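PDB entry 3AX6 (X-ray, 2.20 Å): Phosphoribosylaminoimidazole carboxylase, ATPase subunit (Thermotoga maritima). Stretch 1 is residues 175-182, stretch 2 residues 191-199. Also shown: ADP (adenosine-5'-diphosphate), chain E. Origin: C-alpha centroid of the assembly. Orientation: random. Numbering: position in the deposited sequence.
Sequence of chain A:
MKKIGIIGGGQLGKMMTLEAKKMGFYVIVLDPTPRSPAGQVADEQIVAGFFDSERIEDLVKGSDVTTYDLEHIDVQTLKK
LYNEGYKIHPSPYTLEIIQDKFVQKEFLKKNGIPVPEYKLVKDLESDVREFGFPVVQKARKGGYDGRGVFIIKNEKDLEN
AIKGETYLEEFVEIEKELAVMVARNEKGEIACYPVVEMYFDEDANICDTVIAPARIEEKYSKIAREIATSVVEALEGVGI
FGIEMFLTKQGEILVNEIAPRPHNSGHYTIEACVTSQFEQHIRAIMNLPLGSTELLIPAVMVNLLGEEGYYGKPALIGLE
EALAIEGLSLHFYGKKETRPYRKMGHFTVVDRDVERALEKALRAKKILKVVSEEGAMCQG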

# COMPACT_ATOMS: atom_id res chain seq x y z
N GLU A 175 -18.37 7.04 28.05
CA GLU A 175 -17.19 6.56 28.75
C GLU A 175 -16.06 6.56 27.71
O GLU A 175 -14.96 7.05 27.95
CB GLU A 175 -17.42 5.14 29.26
CG GLU A 175 -16.91 4.86 30.66
CD GLU A 175 -15.40 5.00 30.78
OE1 GLU A 175 -14.67 4.32 30.03
OE2 GLU A 175 -14.95 5.80 31.63
N LYS A 176 -16.37 5.98 26.55
CA LYS A 176 -15.43 5.90 25.43
C LYS A 176 -16.22 5.97 24.13
O LYS A 176 -17.39 5.59 24.09
CB LYS A 176 -14.66 4.58 25.47
CG LYS A 176 -13.74 4.44 26.66
CD LYS A 176 -12.30 4.35 26.21
CE LYS A 176 -11.35 4.39 27.39
NZ LYS A 176 -9.94 4.18 26.97
N GLU A 177 -15.60 6.47 23.07
CA GLU A 177 -16.26 6.54 21.78
C GLU A 177 -15.55 5.54 20.89
O GLU A 177 -14.33 5.58 20.74
CB GLU A 177 -16.20 7.97 21.21
CG GLU A 177 -17.14 8.91 21.97
CD GLU A 177 -17.32 10.27 21.31
OE1 GLU A 177 -17.59 10.29 20.09
OE2 GLU A 177 -17.19 11.31 22.00
N LEU A 178 -16.32 4.61 20.33
CA LEU A 178 -15.77 3.53 19.53
C LEU A 178 -16.20 3.52 18.07
O LEU A 178 -17.23 4.07 17.70
CB LEU A 178 -16.16 2.20 20.17
CG LEU A 178 -15.98 2.11 21.69
CD1 LEU A 178 -16.65 0.85 22.22
CD2 LEU A 178 -14.51 2.12 22.07
N ALA A 179 -15.38 2.87 17.24
CA ALA A 179 -15.66 2.75 15.82
C ALA A 179 -15.26 1.37 15.30
O ALA A 179 -14.30 0.76 15.79
CB ALA A 179 -14.92 3.83 15.04
N VAL A 180 -16.00 0.87 14.33
CA VAL A 180 -15.69 -0.42 13.74
C VAL A 180 -16.10 -0.46 12.28
O VAL A 180 -17.22 -0.08 11.92
CB VAL A 180 -16.40 -1.57 14.50
CG1 VAL A 180 -17.85 -1.25 14.64
CG2 VAL A 180 -16.22 -2.89 13.74
N MSE A 181 -15.17 -0.88 11.43
CA MSE A 181 -15.43 -0.99 10.00
C MSE A 181 -16.02 -2.38 9.77
O MSE A 181 -15.56 -3.36 10.33
CB MSE A 181 -14.13 -0.89 9.19
CG MSE A 181 -13.29 0.36 9.44
SE MSE A 181 -14.22 2.00 9.10
CE MSE A 181 -14.62 1.76 7.22
N VAL A 182 -17.05 -2.45 8.94
CA VAL A 182 -17.66 -3.73 8.60
C VAL A 182 -18.06 -3.71 7.11
O VAL A 182 -18.73 -2.80 6.63
CB VAL A 182 -18.85 -4.06 9.54
CG1 VAL A 182 -19.69 -2.84 9.78
CG2 VAL A 182 -19.70 -5.17 8.94
PB ADP E . -21.01 15.09 14.13
O1B ADP E . -20.24 13.82 14.01
O2B ADP E . -20.01 16.28 14.56
O3B ADP E . -21.72 15.42 12.63
PA ADP E . -22.02 13.87 16.41
O1A ADP E . -23.26 13.05 16.50
O2A ADP E . -20.77 12.87 16.15
O3A ADP E . -22.23 14.99 15.23
O5' ADP E . -21.85 14.67 17.82
C5' ADP E . -20.46 14.97 18.02
C4' ADP E . -20.07 14.74 19.48
O4' ADP E . -21.13 15.19 20.39
C3' ADP E . -19.84 13.25 19.78
O3' ADP E . -18.50 12.83 19.47
C2' ADP E . -20.19 13.15 21.26
O2' ADP E . -19.05 13.39 22.08
C1' ADP E . -21.29 14.20 21.45
N9 ADP E . -22.64 13.60 21.43
C8 ADP E . -23.37 13.20 20.33
N7 ADP E . -24.51 12.70 20.70
C5 ADP E . -24.60 12.74 22.04
C6 ADP E . -25.59 12.34 22.99
N6 ADP E . -26.77 11.78 22.58
N1 ADP E . -25.34 12.54 24.31
C2 ADP E . -24.20 13.09 24.73
N3 ADP E . -23.25 13.47 23.87
C4 ADP E . -23.41 13.32 22.54
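Stretch 2 191-199: ACYPVVEMY

Stretch 2 lies beside stretch 1 as an antiparallel neighbor in a β-sheet, held by backbone hydrogen bonds, two bridging waters and one salt bridge at the K176 end. Both segments are extended. The strand of stretch 2 covers 191-198, and that of stretch 1 runs to V182 and continues beyond it. Their axes approach to 4.6 Å, and their N-to-C directions differ by 151°, the usual twist away from exact antiparallel. The two stretches together bury 645 Å² of surface.

The register sets L178 against E197, A179 against V196 and V182 against C192. L178 CA is 4.9 Å from E197 CA, A179 CA is 5.2 Å from V196 CA, and V182 CA is 4.5 Å from C192 CA. A179 and V196 form the hydrogen-bonded pair at the center. A179 N donates to V196 O at 3.0 Å, and V196 N donates to A179 O at 2.7 Å. The second bond is short and nearly straight, at 174°. Toward the end of stretch 2, M198 N donates to E177 O at 3.0 Å. Toward its start, Y193 N donates to M181 O, also at 3.0 Å.

The ladder changes step around P194. A proline has no backbone N-H to give. Its carbonyl is reached through water 2, which donates to P194 O at 2.5 Å and accepts from M181 N at 3.2 Å. The water thus links the strands where no direct bond joins these two atoms. Water 1 plays a similar part at the other end. Water 1 accepts from E177 N at 2.7 Å and donates to M198 O at 2.8 Å. Weaker CA-H...O contacts fill in between: L178 CA lies 3.3 Å from V196 O, V195 CA lies 3.4 Å from A179 O, and V182 CA lies 3.4 Å from A191 O.

Side chains on one face of the sheet include L178, V180, V182, C192, V195 and E197. Here L178 CB is 4.1 Å from V195 CG2, and V180 CG2 is 3.7 Å from C192 SG. On the other face, the small A179 side chain meets V196, with CB of A179 3.7 Å from CG2 of V196. A179 CB also reaches M198 SE, a selenomethionine atom, at 4.5 Å. M181, likewise selenomethionine, packs its CB 3.6 Å from Y193 CD2, while the end of its side chain leads away from stretch 2. M181 O lies at the edge of the Y193 ring, near its plane.

The salt bridge joins K176 NZ to E197 OE2 at 2.6 Å. The last two torsions of K176 are t, so its far end is extended, and E197 has chi1 and chi2 both t. The long side chains let opposite charges meet beyond the backbone ladder.

E177 turns the end of its side chain away from stretch 2 and toward the nucleotide. ADP O3' donates to E177 OE1 and ADP O2' donates to E177 OE2, each at 2.8 Å. Its carboxylate therefore holds the ribose, while its backbone holds the neighboring strand.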

# COMPACT_ATOMS: atom_id res chain seq x y z
N ALA A 191 -17.61 -9.10 6.81
CA ALA A 191 -16.24 -9.07 7.28
C ALA A 191 -16.16 -7.96 8.33
O ALA A 191 -16.36 -6.79 8.01
CB ALA A 191 -15.30 -8.76 6.12
N CYS A 192 -15.89 -8.31 9.57
CA CYS A 192 -15.84 -7.31 10.62
C CYS A 192 -14.42 -7.06 11.11
O CYS A 192 -13.65 -7.98 11.35
CB CYS A 192 -16.74 -7.73 11.79
SG CYS A 192 -17.05 -6.41 13.00
N TYR A 193 -14.09 -5.78 11.26
CA TYR A 193 -12.77 -5.37 11.72
C TYR A 193 -12.73 -5.20 13.22
O TYR A 193 -13.75 -5.28 13.89
CB TYR A 193 -12.38 -4.04 11.05
CG TYR A 193 -11.88 -4.23 9.63
CD1 TYR A 193 -10.55 -4.56 9.38
CD2 TYR A 193 -12.74 -4.13 8.55
CE1 TYR A 193 -10.10 -4.77 8.07
CE2 TYR A 193 -12.31 -4.34 7.25
CZ TYR A 193 -10.99 -4.66 7.02
OH TYR A 193 -10.57 -4.87 5.72
N PRO A 194 -11.53 -5.02 13.78
CA PRO A 194 -11.48 -4.85 15.23
C PRO A 194 -12.19 -3.53 15.57
O PRO A 194 -12.36 -2.66 14.71
CB PRO A 194 -9.98 -4.78 15.51
CG PRO A 194 -9.39 -5.62 14.42
CD PRO A 194 -10.18 -5.19 13.21
N VAL A 195 -12.64 -3.39 16.81
CA VAL A 195 -13.28 -2.15 17.20
C VAL A 195 -12.13 -1.25 17.62
O VAL A 195 -11.17 -1.72 18.22
CB VAL A 195 -14.30 -2.37 18.36
CG1 VAL A 195 -14.16 -3.75 18.95
CG2 VAL A 195 -14.12 -1.31 19.43
N VAL A 196 -12.20 0.03 17.27
CA VAL A 196 -11.13 0.96 17.64
C VAL A 196 -11.62 2.04 18.59
O VAL A 196 -12.83 2.27 18.72
CB VAL A 196 -10.48 1.62 16.40
CG1 VAL A 196 -9.82 0.55 15.55
CG2 VAL A 196 -11.51 2.39 15.61
N GLU A 197 -10.67 2.68 19.24
CA GLU A 197 -10.95 3.72 20.23
C GLU A 197 -10.57 5.11 19.75
O GLU A 197 -9.47 5.31 19.23
CB GLU A 197 -10.18 3.39 21.52
CG GLU A 197 -10.38 4.35 22.69
CD GLU A 197 -9.46 4.02 23.88
OE1 GLU A 197 -9.12 2.84 24.09
OE2 GLU A 197 -9.08 4.95 24.62
N MSE A 198 -11.49 6.05 19.91
CA MSE A 198 -11.23 7.43 19.54
C MSE A 198 -10.56 8.06 20.75
O MSE A 198 -11.12 8.05 21.85
CB MSE A 198 -12.54 8.19 19.26
CG MSE A 198 -13.41 7.57 18.18
SE MSE A 198 -12.46 7.28 16.53
CE MSE A 198 -12.56 9.07 15.81
N TYR A 199 -9.35 8.58 20.57
CA TYR A 199 -8.62 9.20 21.66
C TYR A 199 -8.74 10.73 21.55
O TYR A 199 -9.12 11.40 22.51
CB TYR A 199 -7.16 8.79 21.60
CG TYR A 199 -6.33 9.31 22.75
CD1 TYR A 199 -6.29 8.63 23.96
CD2 TYR A 199 -5.60 10.48 22.62
CE1 TYR A 199 -5.53 9.11 25.03
CE2 TYR A 199 -4.83 10.97 23.68
CZ TYR A 199 -4.81 10.28 24.87
OH TYR A 199 -4.05 10.75 25.92
O HOH W 1 -13.27 7.70 23.53
O HOH W 2 -12.32 -1.00 12.78